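Local coordinates for hypothetical protein (Legionella pneumophila subsp. pneumophila, PDB 4G2A) that is of unknown function but has two domains, one of them a YARHG domain, and is putatively a nutrient-binding protein, at residues E265-R270 with P284-Y289; S63-F68 with E122-W127. All coordinates share one frame; numbering follows the deposited sequence.

Contact 1: residues E265-R270 with P284-Y289; sequences ELRFLR and PDLQEY
The F268 ring overlaps the ring of Y289, slightly slipped from it. The two rings stack face to face, with centroids 3.8 Å apart and planes only 1° from parallel. Every ring carbon of F268 lies near a ring carbon of Y289, and the closest pair is F268 CD2 and Y289 CE1 at 3.6 Å. The Y289 OH extends past the F268 ring and lies against F268 CB. CG of Y289 is anti to the backbone N (chi1 176°), on a CB that already points toward helix 263-275. L286 CD2 packs at the edge of the F268 ring, near its plane, 4.0 Å from F268 CD1.

One turn before Y289 on the same helix, D285 meets R267 tip to tip. The grip is side-on: R267 NE donates to D285 OD2 at 2.8 Å, and R267 NH2 donates to D285 OD1 at 2.9 Å. Both oxygens use their syn lone pairs, and the NE bond is nearly straight. Guanidinium and carboxylate are almost coplanar. L286 lies over one face of the guanidinium, with its CD1 3.4 Å from R267 NH2.

The contact joins helix 263-275 to the short helix 284-291 within the YARHG domain. The segment axes come within 11.2 Å, their directions 64° apart, so long side chains span the gap and the backbones stay apart. On the far side of the first helix, L269 packs on V244 and W248 of helix 236-250. The contact is near the surface, and a sulfate ion lies close to L286. Two bonds fix the rotation of the carboxylate against the guanidinium, while the ring stack adds a broad apolar overlap. Charge pairing and aromatic packing thus hold the same two helices together.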
ATOM      1  N   GLU A 265       0.827  30.809  13.968  1.00 43.06           N
ATOM      2  CA  GLU A 265       0.250  29.923  12.946  1.00 40.76           C
ATOM      3  C   GLU A 265       0.780  30.247  11.553  1.00 42.80           C
ATOM      4  O   GLU A 265       1.147  29.323  10.820  1.00 42.20           O
ATOM      5  CB  GLU A 265      -1.276  30.011  12.941  1.00 43.57           C
ATOM      6  CG  GLU A 265      -1.958  29.193  14.018  1.00 54.95           C
ATOM      7  CD  GLU A 265      -3.396  29.578  14.325  1.00 81.90           C
ATOM      8  OE1 GLU A 265      -3.922  30.530  13.698  1.00 67.63           O
ATOM      9  OE2 GLU A 265      -3.989  28.937  15.222  1.00 84.47           O
ATOM     10  N   LEU A 266       0.857  31.552  11.198  1.00 37.78           N
ATOM     11  CA  LEU A 266       1.385  31.980   9.910  1.00 35.03           C
ATOM     12  C   LEU A 266       2.894  31.694   9.795  1.00 38.37           C
ATOM     13  O   LEU A 266       3.359  31.343   8.705  1.00 37.39           O
ATOM     14  CB  LEU A 266       1.090  33.457   9.621  1.00 35.45           C
ATOM     15  CG  LEU A 266       1.411  33.918   8.177  1.00 38.36           C
ATOM     16  CD1 LEU A 266       0.471  33.285   7.160  1.00 38.23           C
ATOM     17  CD2 LEU A 266       1.383  35.417   8.049  1.00 38.80           C
ATOM     18  N   ARG A 267       3.648  31.825  10.897  1.00 36.07           N
ATOM     19  CA  ARG A 267       5.089  31.555  10.892  1.00 35.99           C
ATOM     20  C   ARG A 267       5.320  30.047  10.682  1.00 39.43           C
ATOM     21  O   ARG A 267       6.126  29.683   9.833  1.00 39.56           O
ATOM     22  CB  ARG A 267       5.759  32.074  12.182  1.00 37.61           C
ATOM     23  CG  ARG A 267       7.189  31.600  12.408  1.00 41.75           C
ATOM     24  CD  ARG A 267       7.889  32.488  13.410  1.00 43.84           C
ATOM     25  NE  ARG A 267       9.194  31.976  13.836  1.00 38.83           N
ATOM     26  CZ  ARG A 267      10.310  32.055  13.117  1.00 48.14           C
ATOM     27  NH1 ARG A 267      10.284  32.575  11.895  1.00 27.48           N
ATOM     28  NH2 ARG A 267      11.453  31.591  13.602  1.00 35.00           N
ATOM     29  N   PHE A 268       4.563  29.187  11.391  1.00 35.64           N
ATOM     30  CA  PHE A 268       4.640  27.722  11.249  1.00 34.64           C
ATOM     31  C   PHE A 268       4.160  27.269   9.864  1.00 36.85           C
ATOM     32  O   PHE A 268       4.806  26.398   9.289  1.00 36.74           O
ATOM     33  CB  PHE A 268       3.858  26.991  12.359  1.00 37.71           C
ATOM     34  CG  PHE A 268       4.405  27.167  13.761  1.00 41.68           C
ATOM     35  CD1 PHE A 268       5.782  27.230  13.994  1.00 45.13           C
ATOM     36  CD2 PHE A 268       3.549  27.217  14.858  1.00 46.07           C
ATOM     37  CE1 PHE A 268       6.286  27.365  15.293  1.00 48.57           C
ATOM     38  CE2 PHE A 268       4.056  27.335  16.161  1.00 50.92           C
ATOM     39  CZ  PHE A 268       5.420  27.416  16.367  1.00 49.28           C
ATOM     40  N   LEU A 269       3.089  27.891   9.307  1.00 31.11           N
ATOM     41  CA  LEU A 269       2.577  27.549   7.974  1.00 29.80           C
ATOM     42  C   LEU A 269       3.614  27.805   6.893  1.00 33.68           C
ATOM     43  O   LEU A 269       3.800  26.948   6.018  1.00 33.53           O
ATOM     44  CB  LEU A 269       1.274  28.311   7.631  1.00 30.34           C
ATOM     45  CG  LEU A 269       0.765  28.175   6.179  1.00 33.50           C
ATOM     46  CD1 LEU A 269       0.366  26.727   5.847  1.00 32.71           C
ATOM     47  CD2 LEU A 269      -0.373  29.099   5.913  1.00 35.45           C
ATOM     48  N   ARG A 270       4.260  28.989   6.935  1.00 30.54           N
ATOM     49  CA  ARG A 270       5.282  29.400   5.980  1.00 30.05           C
ATOM     50  C   ARG A 270       6.474  28.456   5.997  1.00 34.15           C
ATOM     51  O   ARG A 270       6.984  28.092   4.938  1.00 33.65           O
ATOM     52  CB  ARG A 270       5.765  30.833   6.303  1.00 32.07           C
ATOM     53  CG  ARG A 270       7.004  31.283   5.510  1.00 36.46           C
ATOM     54  CD  ARG A 270       7.679  32.531   6.063  1.00 38.68           C
ATOM     55  NE  ARG A 270       6.778  33.681   6.145  1.00 33.55           N
ATOM     56  CZ  ARG A 270       6.381  34.422   5.109  1.00 50.41           C
ATOM     57  NH1 ARG A 270       6.788  34.128   3.872  1.00 32.70           N
ATOM     58  NH2 ARG A 270       5.562  35.448   5.297  1.00 39.85           N
ATOM     59  N   PRO A 284      15.213  28.465  17.453  1.00 50.20           N
ATOM     60  CA  PRO A 284      14.748  27.484  18.456  1.00 51.33           C
ATOM     61  C   PRO A 284      13.267  27.138  18.370  1.00 54.13           C
ATOM     62  O   PRO A 284      12.939  25.953  18.397  1.00 52.84           O
ATOM     63  CB  PRO A 284      15.065  28.160  19.789  1.00 56.47           C
ATOM     64  CG  PRO A 284      16.162  29.111  19.484  1.00 61.48           C
ATOM     65  CD  PRO A 284      15.939  29.584  18.090  1.00 53.69           C
ATOM     66  N   ASP A 285      12.385  28.150  18.224  1.00 51.07           N
ATOM     67  CA  ASP A 285      10.937  27.934  18.124  1.00 50.27           C
ATOM     68  C   ASP A 285      10.580  26.988  16.965  1.00 51.29           C
ATOM     69  O   ASP A 285       9.717  26.134  17.152  1.00 51.12           O
ATOM     70  CB  ASP A 285      10.167  29.270  17.997  1.00 52.39           C
ATOM     71  CG  ASP A 285      10.313  30.068  16.700  1.00 60.31           C
ATOM     72  OD1 ASP A 285      11.385  29.975  16.055  1.00 59.97           O
ATOM     73  OD2 ASP A 285       9.380  30.838  16.369  1.00 65.14           O
ATOM     74  N   LEU A 286      11.266  27.117  15.798  1.00 44.83           N
ATOM     75  CA  LEU A 286      11.033  26.293  14.611  1.00 41.64           C
ATOM     76  C   LEU A 286      11.667  24.925  14.756  1.00 48.19           C
ATOM     77  O   LEU A 286      11.040  23.931  14.392  1.00 46.58           O
ATOM     78  CB  LEU A 286      11.555  26.973  13.331  1.00 39.24           C
ATOM     79  CG  LEU A 286      10.876  28.254  12.894  1.00 41.20           C
ATOM     80  CD1 LEU A 286      11.573  28.823  11.693  1.00 40.36           C
ATOM     81  CD2 LEU A 286       9.406  28.035  12.580  1.00 40.18           C
ATOM     82  N   GLN A 287      12.924  24.886  15.272  1.00 47.92           N
ATOM     83  CA  GLN A 287      13.747  23.696  15.538  1.00 48.99           C
ATOM     84  C   GLN A 287      12.949  22.686  16.347  1.00 53.52           C
ATOM     85  O   GLN A 287      12.772  21.550  15.907  1.00 52.26           O
ATOM     86  CB  GLN A 287      14.983  24.140  16.328  1.00 53.51           C
ATOM     87  CG  GLN A 287      16.299  23.463  16.005  1.00 77.44           C
ATOM     88  CD  GLN A 287      17.433  24.290  16.593  1.00102.58           C
ATOM     89  OE1 GLN A 287      17.492  24.550  17.804  1.00103.92           O
ATOM     90  NE2 GLN A 287      18.340  24.764  15.748  1.00 88.39           N
ATOM     91  N   GLU A 288      12.407  23.149  17.503  1.00 52.59           N
ATOM     92  CA  GLU A 288      11.599  22.403  18.459  1.00 54.24           C
ATOM     93  C   GLU A 288      10.246  21.962  17.875  1.00 55.34           C
ATOM     94  O   GLU A 288       9.802  20.848  18.185  1.00 56.23           O
ATOM     95  CB  GLU A 288      11.360  23.236  19.726  1.00 58.66           C
ATOM     96  CG  GLU A 288      11.152  22.368  20.959  1.00 78.98           C
ATOM     97  CD  GLU A 288      10.251  22.941  22.036  1.00118.90           C
ATOM     98  OE1 GLU A 288      10.432  24.123  22.409  1.00124.10           O
ATOM     99  OE2 GLU A 288       9.392  22.185  22.546  1.00117.54           O
ATOM    100  N   TYR A 289       9.583  22.845  17.078  1.00 47.29           N
ATOM    101  CA  TYR A 289       8.284  22.585  16.448  1.00 44.11           C
ATOM    102  C   TYR A 289       8.350  21.437  15.427  1.00 44.24           C
ATOM    103  O   TYR A 289       7.526  20.528  15.485  1.00 43.94           O
ATOM    104  CB  TYR A 289       7.747  23.858  15.785  1.00 43.01           C
ATOM    105  CG  TYR A 289       6.449  23.694  15.021  1.00 42.09           C
ATOM    106  CD1 TYR A 289       5.223  23.759  15.673  1.00 44.42           C
ATOM    107  CD2 TYR A 289       6.441  23.592  13.631  1.00 40.43           C
ATOM    108  CE1 TYR A 289       4.026  23.631  14.973  1.00 43.77           C
ATOM    109  CE2 TYR A 289       5.248  23.482  12.918  1.00 39.62           C
ATOM    110  CZ  TYR A 289       4.042  23.524  13.593  1.00 47.70           C
ATOM    111  OH  TYR A 289       2.864  23.440  12.899  1.00 49.17           O
TER

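Contact 2: residues S63-F68 with E122-W127. With SO4 (sulfate ion), chain B.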
ATOM      1  N   SER A  63      -4.771 -27.070 -10.393  1.00 39.77           N
ATOM      2  CA  SER A  63      -4.296 -25.863 -11.024  1.00 38.08           C
ATOM      3  C   SER A  63      -4.572 -24.698 -10.046  1.00 39.22           C
ATOM      4  O   SER A  63      -5.676 -24.575  -9.498  1.00 38.84           O
ATOM      5  CB  SER A  63      -4.980 -25.673 -12.378  1.00 42.32           C
ATOM      6  OG  SER A  63      -4.366 -24.645 -13.140  1.00 54.00           O
HETATM    7  N   MSE A  64      -3.537 -23.926  -9.742  1.00 33.89           N
HETATM    8  CA  MSE A  64      -3.626 -22.768  -8.860  1.00 31.48           C
HETATM    9  C   MSE A  64      -3.519 -21.529  -9.687  1.00 34.33           C
HETATM   10  O   MSE A  64      -2.818 -21.539 -10.699  1.00 33.58           O
HETATM   11  CB  MSE A  64      -2.512 -22.778  -7.822  1.00 33.25           C
HETATM   12  CG  MSE A  64      -2.740 -23.711  -6.681  1.00 40.29           C
HETATM   13 SE   MSE A  64      -1.540 -23.229  -5.230  0.75 46.86          SE
HETATM   14  CE  MSE A  64      -1.797 -24.847  -4.166  1.00 43.68           C
ATOM     15  N   ALA A  65      -4.169 -20.441  -9.244  1.00 30.64           N
ATOM     16  CA  ALA A  65      -4.129 -19.176  -9.962  1.00 28.77           C
ATOM     17  C   ALA A  65      -3.858 -18.010  -9.044  1.00 31.76           C
ATOM     18  O   ALA A  65      -4.376 -17.975  -7.917  1.00 30.21           O
ATOM     19  CB  ALA A  65      -5.441 -18.954 -10.690  1.00 29.21           C
ATOM     20  N   PHE A  66      -3.043 -17.043  -9.539  1.00 28.19           N
ATOM     21  CA  PHE A  66      -2.773 -15.767  -8.874  1.00 26.58           C
ATOM     22  C   PHE A  66      -3.554 -14.691  -9.641  1.00 28.45           C
ATOM     23  O   PHE A  66      -3.113 -14.328 -10.721  1.00 26.21           O
ATOM     24  CB  PHE A  66      -1.268 -15.424  -8.792  1.00 27.71           C
ATOM     25  CG  PHE A  66      -0.986 -13.977  -8.400  1.00 27.76           C
ATOM     26  CD1 PHE A  66      -1.009 -13.580  -7.067  1.00 28.77           C
ATOM     27  CD2 PHE A  66      -0.678 -13.023  -9.363  1.00 28.26           C
ATOM     28  CE1 PHE A  66      -0.710 -12.259  -6.705  1.00 27.35           C
ATOM     29  CE2 PHE A  66      -0.393 -11.699  -8.997  1.00 29.06           C
ATOM     30  CZ  PHE A  66      -0.401 -11.333  -7.669  1.00 25.66           C
ATOM     31  N   PRO A  67      -4.719 -14.200  -9.128  1.00 26.02           N
ATOM     32  CA  PRO A  67      -5.473 -13.165  -9.855  1.00 25.53           C
ATOM     33  C   PRO A  67      -4.864 -11.789  -9.684  1.00 28.92           C
ATOM     34  O   PRO A  67      -4.246 -11.504  -8.662  1.00 30.15           O
ATOM     35  CB  PRO A  67      -6.868 -13.220  -9.230  1.00 27.98           C
ATOM     36  CG  PRO A  67      -6.795 -14.206  -8.125  1.00 33.15           C
ATOM     37  CD  PRO A  67      -5.372 -14.518  -7.848  1.00 28.56           C
ATOM     38  N   PHE A  68      -5.054 -10.915 -10.661  1.00 24.89           N
ATOM     39  CA  PHE A  68      -4.463  -9.578 -10.556  1.00 23.32           C
ATOM     40  C   PHE A  68      -5.276  -8.511 -11.313  1.00 25.21           C
ATOM     41  O   PHE A  68      -5.935  -8.820 -12.313  1.00 22.39           O
ATOM     42  CB  PHE A  68      -3.001  -9.603 -11.083  1.00 24.05           C
ATOM     43  CG  PHE A  68      -2.827 -10.228 -12.445  1.00 23.99           C
ATOM     44  CD1 PHE A  68      -3.105  -9.504 -13.607  1.00 26.72           C
ATOM     45  CD2 PHE A  68      -2.364 -11.523 -12.577  1.00 24.11           C
ATOM     46  CE1 PHE A  68      -2.935 -10.080 -14.868  1.00 26.62           C
ATOM     47  CE2 PHE A  68      -2.190 -12.098 -13.843  1.00 27.22           C
ATOM     48  CZ  PHE A  68      -2.489 -11.380 -14.978  1.00 25.23           C
ATOM     49  N   GLU A 122     -10.528 -10.838 -13.547  1.00 32.67           N
ATOM     50  CA  GLU A 122     -10.758 -11.739 -14.686  1.00 33.10           C
ATOM     51  C   GLU A 122      -9.451 -12.342 -15.217  1.00 35.89           C
ATOM     52  O   GLU A 122      -9.495 -13.307 -15.986  1.00 36.63           O
ATOM     53  CB  GLU A 122     -11.485 -11.008 -15.823  1.00 34.81           C
ATOM     54  CG  GLU A 122     -12.965 -10.769 -15.561  1.00 51.80           C
ATOM     55  CD  GLU A 122     -13.357  -9.481 -14.852  1.00 83.18           C
ATOM     56  OE1 GLU A 122     -12.477  -8.616 -14.627  1.00 79.59           O
ATOM     57  OE2 GLU A 122     -14.563  -9.325 -14.544  1.00 78.73           O
ATOM     58  N   ASP A 123      -8.301 -11.771 -14.821  1.00 30.06           N
ATOM     59  CA  ASP A 123      -6.977 -12.211 -15.264  1.00 29.70           C
ATOM     60  C   ASP A 123      -6.193 -12.824 -14.128  1.00 30.22           C
ATOM     61  O   ASP A 123      -6.282 -12.352 -13.007  1.00 28.11           O
ATOM     62  CB  ASP A 123      -6.198 -11.029 -15.862  1.00 32.13           C
ATOM     63  CG  ASP A 123      -6.975 -10.264 -16.915  1.00 43.16           C
ATOM     64  OD1 ASP A 123      -6.972 -10.696 -18.085  1.00 46.28           O
ATOM     65  OD2 ASP A 123      -7.605  -9.248 -16.562  1.00 49.88           O
ATOM     66  N   ALA A 124      -5.440 -13.900 -14.412  1.00 27.60           N
ATOM     67  CA  ALA A 124      -4.628 -14.612 -13.415  1.00 25.42           C
ATOM     68  C   ALA A 124      -3.441 -15.312 -14.069  1.00 28.84           C
ATOM     69  O   ALA A 124      -3.450 -15.518 -15.278  1.00 29.45           O
ATOM     70  CB  ALA A 124      -5.483 -15.640 -12.675  1.00 25.91           C
ATOM     71  N   TYR A 125      -2.406 -15.641 -13.266  1.00 25.28           N
ATOM     72  CA  TYR A 125      -1.250 -16.471 -13.636  1.00 25.17           C
ATOM     73  C   TYR A 125      -1.535 -17.853 -13.095  1.00 30.26           C
ATOM     74  O   TYR A 125      -1.927 -17.970 -11.939  1.00 28.54           O
ATOM     75  CB  TYR A 125       0.080 -15.921 -13.096  1.00 25.07           C
ATOM     76  CG  TYR A 125       0.469 -14.573 -13.661  1.00 25.99           C
ATOM     77  CD1 TYR A 125       0.506 -14.352 -15.037  1.00 28.32           C
ATOM     78  CD2 TYR A 125       0.846 -13.529 -12.823  1.00 25.98           C
ATOM     79  CE1 TYR A 125       0.866 -13.109 -15.560  1.00 28.45           C
ATOM     80  CE2 TYR A 125       1.208 -12.281 -13.338  1.00 26.01           C
ATOM     81  CZ  TYR A 125       1.222 -12.080 -14.707  1.00 31.93           C
ATOM     82  OH  TYR A 125       1.538 -10.841 -15.210  1.00 35.61           O
ATOM     83  N   PHE A 126      -1.413 -18.887 -13.927  1.00 29.75           N
ATOM     84  CA  PHE A 126      -1.743 -20.270 -13.550  1.00 29.97           C
ATOM     85  C   PHE A 126      -0.517 -21.169 -13.487  1.00 37.02           C
ATOM     86  O   PHE A 126       0.429 -20.997 -14.256  1.00 37.98           O
ATOM     87  CB  PHE A 126      -2.749 -20.871 -14.554  1.00 31.43           C
ATOM     88  CG  PHE A 126      -4.118 -20.224 -14.593  1.00 32.45           C
ATOM     89  CD1 PHE A 126      -4.342 -19.070 -15.343  1.00 34.87           C
ATOM     90  CD2 PHE A 126      -5.199 -20.806 -13.939  1.00 35.15           C
ATOM     91  CE1 PHE A 126      -5.601 -18.467 -15.374  1.00 35.35           C
ATOM     92  CE2 PHE A 126      -6.471 -20.220 -13.997  1.00 38.18           C
ATOM     93  CZ  PHE A 126      -6.664 -19.054 -14.717  1.00 35.66           C
ATOM     94  N   TRP A 127      -0.557 -22.163 -12.593  1.00 34.44           N
ATOM     95  CA  TRP A 127       0.497 -23.163 -12.436  1.00 34.54           C
ATOM     96  C   TRP A 127      -0.103 -24.463 -11.862  1.00 41.05           C
ATOM     97  O   TRP A 127      -1.137 -24.429 -11.188  1.00 39.13           O
ATOM     98  CB  TRP A 127       1.658 -22.624 -11.559  1.00 31.79           C
ATOM     99  CG  TRP A 127       1.292 -22.343 -10.126  1.00 31.18           C
ATOM    100  CD1 TRP A 127       1.449 -23.185  -9.063  1.00 34.28           C
ATOM    101  CD2 TRP A 127       0.785 -21.115  -9.589  1.00 29.57           C
ATOM    102  NE1 TRP A 127       0.991 -22.588  -7.914  1.00 32.68           N
ATOM    103  CE2 TRP A 127       0.608 -21.305  -8.200  1.00 33.08           C
ATOM    104  CE3 TRP A 127       0.444 -19.871 -10.151  1.00 29.86           C
ATOM    105  CZ2 TRP A 127       0.091 -20.304  -7.363  1.00 31.38           C
ATOM    106  CZ3 TRP A 127      -0.075 -18.889  -9.323  1.00 30.36           C
ATOM    107  CH2 TRP A 127      -0.247 -19.111  -7.945  1.00 30.74           C
TER
HETATM  108  S   SO4 B 401      -8.027 -28.223 -11.607  0.60 75.12           S
HETATM  109  O1  SO4 B 401      -8.475 -27.447 -12.766  0.60 75.32           O
HETATM  110  O2  SO4 B 401      -9.161 -28.898 -10.972  0.60 75.06           O
HETATM  111  O3  SO4 B 401      -7.049 -29.228 -12.036  0.60 75.39           O
HETATM  112  O4  SO4 B 401      -7.416 -27.320 -10.649  0.60 74.60           O
HETATM  113  O   HOH W   1      -8.202  -8.591 -13.832  1.00 28.16           O
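W127 and M64 meet where two antiparallel strands pair. M64 (selenomethionine) CB sits over one face of the W127 indole, 3.5 Å from W127 CE2 and offset toward the rim. M64 CG is farther off, with W127 NE1 as its nearest atom of the indole. The M64 chain runs extended beyond CG. SE passes 3.7 Å from W127 NE1, and the terminal CE leads away from the indole. SE approaches the five-membered ring obliquely, as a Met-aromatic contact. W127 NE1 is buried here and has no hydrogen-bonding partner in the model. W127 CG lies between its backbone N and carbonyl carbon (chi1 65°), and the indole extends over the neighbouring strand. Its far rim reaches F66, where W127 CZ3 is 3.7 Å from F66 CB.

Strands 60-68 and 123-131 form this antiparallel ladder. M64 with W127 and F66 with Y125 are hydrogen-bonded pairs; A65 with F126 and P67 with A124 are non-hydrogen-bonded pairs. M64 N donates to W127 O at 2.8 Å, and W127 N returns a bond to M64 O. Strand 102-110 pairs with the other edge of 123-131, and strand 10-15 with that of 60-68.

M64, F66, F68, Y125 and W127 share one face of the ladder. F68 CE2 lies over the centre of the Y125 ring, 3.4 Å from Y125 CE2, with the ring planes at 37°. Beyond the two segments, F95 stacks on F66 and also meets Y125. On the opposite face, A65 CB lies over the F126 ring in a CH-pi contact, 4.0 Å from its centroid. A65 CB also touches A124 CB. At the end near F68, one water donates to F68 O and D123 OD2 and accepts from E122 N. At the other end, S63 N donates to O4 of a sulfate ion at 2.7 Å.

Contact 2 comes first along the chain and closes before contact 1 opens. Their centres are about 52 Å apart, and their nearest atoms about 40 Å apart. They do not touch, and they lie on opposite sides of the centre of the chain. Contact 2 pairs strands 60-68 and 123-131 in the strand-rich part of the protein. Contact 1 pairs helices 263-275 and 284-291 in the helical C-terminal part, within the YARHG range. No helix or strand is common to both. Contact 2 is buried and joins distant parts of the sequence; contact 1 is near the surface and more local. Each therefore belongs to a different part of this two-domain protein.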